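Long-range contact in beta-glucosidase (Saccharopolyspora erythraea D, PDB 5M6G), which probably hydrolyses terminal, non-reducing beta-D-glucosyl residues with release of beta-D-glucose, as a family 3 glycoside hydrolase: residues V274-S279 / G305-D310. Numbering follows the deposited sequence.
With SOR (sorbitol), chain L; GOL (glycerol), chain J.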
loop_
_atom_site.group_PDB
_atom_site.type_symbol
_atom_site.label_atom_id
_atom_site.label_comp_id
_atom_site.label_asym_id
_atom_site.label_seq_id
_atom_site.Cartn_x
_atom_site.Cartn_y
_atom_site.Cartn_z
ATOM N N VAL A 274 8.534 -2.657 -10.907
ATOM C CA VAL A 274 7.134 -2.460 -11.275
ATOM C C VAL A 274 6.430 -3.801 -11.121
ATOM O O VAL A 274 6.936 -4.827 -11.590
ATOM C CB VAL A 274 6.979 -1.923 -12.717
ATOM C CG1 VAL A 274 5.535 -1.998 -13.156
ATOM C CG2 VAL A 274 7.486 -0.488 -12.812
ATOM N N MET A 275 5.277 -3.802 -10.455
ATOM C CA MET A 275 4.493 -5.018 -10.276
ATOM C C MET A 275 3.304 -5.010 -11.232
ATOM O O MET A 275 2.595 -4.002 -11.339
ATOM C CB MET A 275 4.000 -5.164 -8.833
ATOM C CG MET A 275 3.244 -6.460 -8.643
ATOM S SD MET A 275 2.519 -6.669 -7.015
ATOM C CE MET A 275 3.987 -6.608 -6.002
ATOM N N VAL A 276 3.088 -6.139 -11.935
ATOM C CA VAL A 276 2.001 -6.225 -12.912
ATOM C C VAL A 276 0.681 -6.540 -12.207
ATOM O O VAL A 276 0.652 -7.159 -11.138
ATOM C CB VAL A 276 2.345 -7.275 -13.989
ATOM C CG1 VAL A 276 1.260 -7.336 -15.081
ATOM C CG2 VAL A 276 3.693 -6.946 -14.604
ATOM N N SER A 277 -0.434 -6.120 -12.816
ATOM C CA SER A 277 -1.754 -6.268 -12.223
ATOM C C SER A 277 -2.415 -7.598 -12.579
ATOM O O SER A 277 -2.249 -8.128 -13.680
ATOM C CB SER A 277 -2.677 -5.138 -12.669
ATOM O OG SER A 277 -4.006 -5.408 -12.249
ATOM N N TYR A 278 -3.190 -8.118 -11.621
ATOM C CA TYR A 278 -4.099 -9.230 -11.887
ATOM C C TYR A 278 -5.128 -8.888 -12.954
ATOM O O TYR A 278 -5.658 -9.793 -13.607
ATOM C CB TYR A 278 -4.884 -9.602 -10.633
ATOM C CG TYR A 278 -4.187 -10.309 -9.513
ATOM C CD1 TYR A 278 -3.310 -11.362 -9.738
ATOM C CD2 TYR A 278 -4.462 -9.945 -8.194
ATOM C CE1 TYR A 278 -2.698 -12.018 -8.661
ATOM C CE2 TYR A 278 -3.867 -10.584 -7.125
ATOM C CZ TYR A 278 -2.993 -11.617 -7.357
ATOM O OH TYR A 278 -2.429 -12.233 -6.273
ATOM N N SER A 279 -5.465 -7.608 -13.101
ATOM C CA SER A 279 -6.600 -7.205 -13.927
ATOM C C SER A 279 -6.296 -7.416 -15.413
ATOM O O SER A 279 -5.199 -7.826 -15.806
ATOM C CB SER A 279 -6.968 -5.753 -13.637
ATOM O OG SER A 279 -5.898 -4.879 -13.936
ATOM N N GLY A 305 14.241 -1.510 -14.915
ATOM C CA GLY A 305 14.243 -2.149 -13.619
ATOM C C GLY A 305 13.640 -3.534 -13.648
ATOM O O GLY A 305 13.528 -4.177 -14.692
ATOM N N LEU A 306 13.214 -3.985 -12.473
ATOM C CA LEU A 306 12.767 -5.356 -12.262
ATOM C C LEU A 306 11.245 -5.405 -12.352
ATOM O O LEU A 306 10.562 -4.802 -11.519
ATOM C CB LEU A 306 13.246 -5.835 -10.888
ATOM C CG LEU A 306 13.234 -7.296 -10.443
ATOM C CD1 LEU A 306 14.016 -7.392 -9.131
ATOM C CD2 LEU A 306 11.822 -7.823 -10.273
ATOM N N VAL A 307 10.715 -6.137 -13.330
ATOM C CA VAL A 307 9.270 -6.333 -13.446
ATOM C C VAL A 307 8.890 -7.608 -12.700
ATOM O O VAL A 307 9.344 -8.706 -13.050
ATOM C CB VAL A 307 8.829 -6.404 -14.915
ATOM C CG1 VAL A 307 7.321 -6.625 -14.992
ATOM C CG2 VAL A 307 9.243 -5.142 -15.636
ATOM N N VAL A 308 8.047 -7.473 -11.678
ATOM C CA VAL A 308 7.648 -8.607 -10.852
ATOM C C VAL A 308 6.160 -8.870 -11.046
ATOM O O VAL A 308 5.369 -7.935 -11.230
ATOM C CB VAL A 308 8.002 -8.362 -9.369
ATOM C CG1 VAL A 308 7.239 -7.166 -8.810
ATOM C CG2 VAL A 308 7.766 -9.620 -8.530
ATOM N N SER A 309 5.781 -10.149 -11.026
ATOM C CA SER A 309 4.374 -10.517 -11.090
ATOM C C SER A 309 3.680 -10.246 -9.753
ATOM O O SER A 309 4.323 -10.037 -8.720
ATOM C CB SER A 309 4.215 -11.998 -11.456
ATOM O OG SER A 309 4.286 -12.831 -10.302
ATOM N N ASP A 310 2.342 -10.241 -9.785
ATOM C CA ASP A 310 1.580 -10.303 -8.546
ATOM C C ASP A 310 1.522 -11.754 -8.073
ATOM O O ASP A 310 2.008 -12.681 -8.733
ATOM C CB ASP A 310 0.178 -9.702 -8.726
ATOM C CG ASP A 310 -0.385 -9.104 -7.424
ATOM O OD1 ASP A 310 -0.016 -9.575 -6.315
ATOM O OD2 ASP A 310 -1.198 -8.152 -7.513
HETATM C C1 SOR L . -0.316 -6.511 -4.097
HETATM C C2 SOR L . 0.473 -7.131 -2.957
HETATM C C3 SOR L . 0.174 -8.626 -2.906
HETATM C C4 SOR L . 0.644 -9.236 -1.588
HETATM C C5 SOR L . -0.090 -10.533 -1.233
HETATM C C6 SOR L . 0.187 -10.848 0.234
HETATM O O1 SOR L . -0.514 -5.137 -3.873
HETATM O O2 SOR L . 1.858 -6.914 -3.161
HETATM O O3 SOR L . 0.836 -9.245 -3.978
HETATM O O4 SOR L . 2.035 -9.480 -1.643
HETATM O O5 SOR L . -1.490 -10.434 -1.462
HETATM O O6 SOR L . -0.755 -11.779 0.726
HETATM C C1 GOL J . -3.668 -6.163 -8.489
HETATM O O1 GOL J . -2.925 -7.064 -9.241
HETATM C C2 GOL J . -5.117 -6.502 -8.758
HETATM O O2 GOL J . -5.663 -5.655 -9.757
HETATM C C3 GOL J . -5.765 -6.254 -7.420
HETATM O O3 GOL J . -5.546 -4.899 -7.145
#
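Y278 and D310 meet where two neighbouring parallel strands run out into the sorbitol pocket, and the D310 carboxylate is held there by bound sorbitol and by a glycerol, the latter probably from the crystallisation liquor. Its OD1 accepts a hydrogen bond from sorbitol O3 at 2.5 Å, while OD2 takes one from O1 of the glycerol, which in turn receives the backbone N-H of Y278 in an almost straight bond (2.6 Å, 174°). The carboxylate lies flat over one face of the Y278 ring, the two planes only 3° apart, and D310 CB adds a CH-pi contact 4.0 Å from the ring centroid. Y278 OH is hydrogen-bonded to the carbonyl of Y311, which fixes the far end of the ring. An alanine in place of Y278 would probably open a gap beneath the D310 carboxylate and leave it freer to turn away from the sorbitol. On the same side as the ligand, the extended M275 chain bends at its last torsion (chi3 -60°), setting SD 3.8 Å from D310 CG and CE against sorbitol O2. Behind the pocket the strands are joined by backbone bonds V274 N to L306 O, V308 N to V274 O and V276 N to V308 O. M275 CB packs on V308 CG1, whereas on the other face V276 CG2 meets V307 CG1 at 3.7 Å, and V307 also touches helix 290-300. Strand 273-276, helix 290-300 and strand 306-308 thus form a beta-alpha-beta unit of the TIM-barrel-like N-terminal domain, with D310 delivered from the C-terminal end of its strand to the sorbitol site, as is usual for barrel active sites.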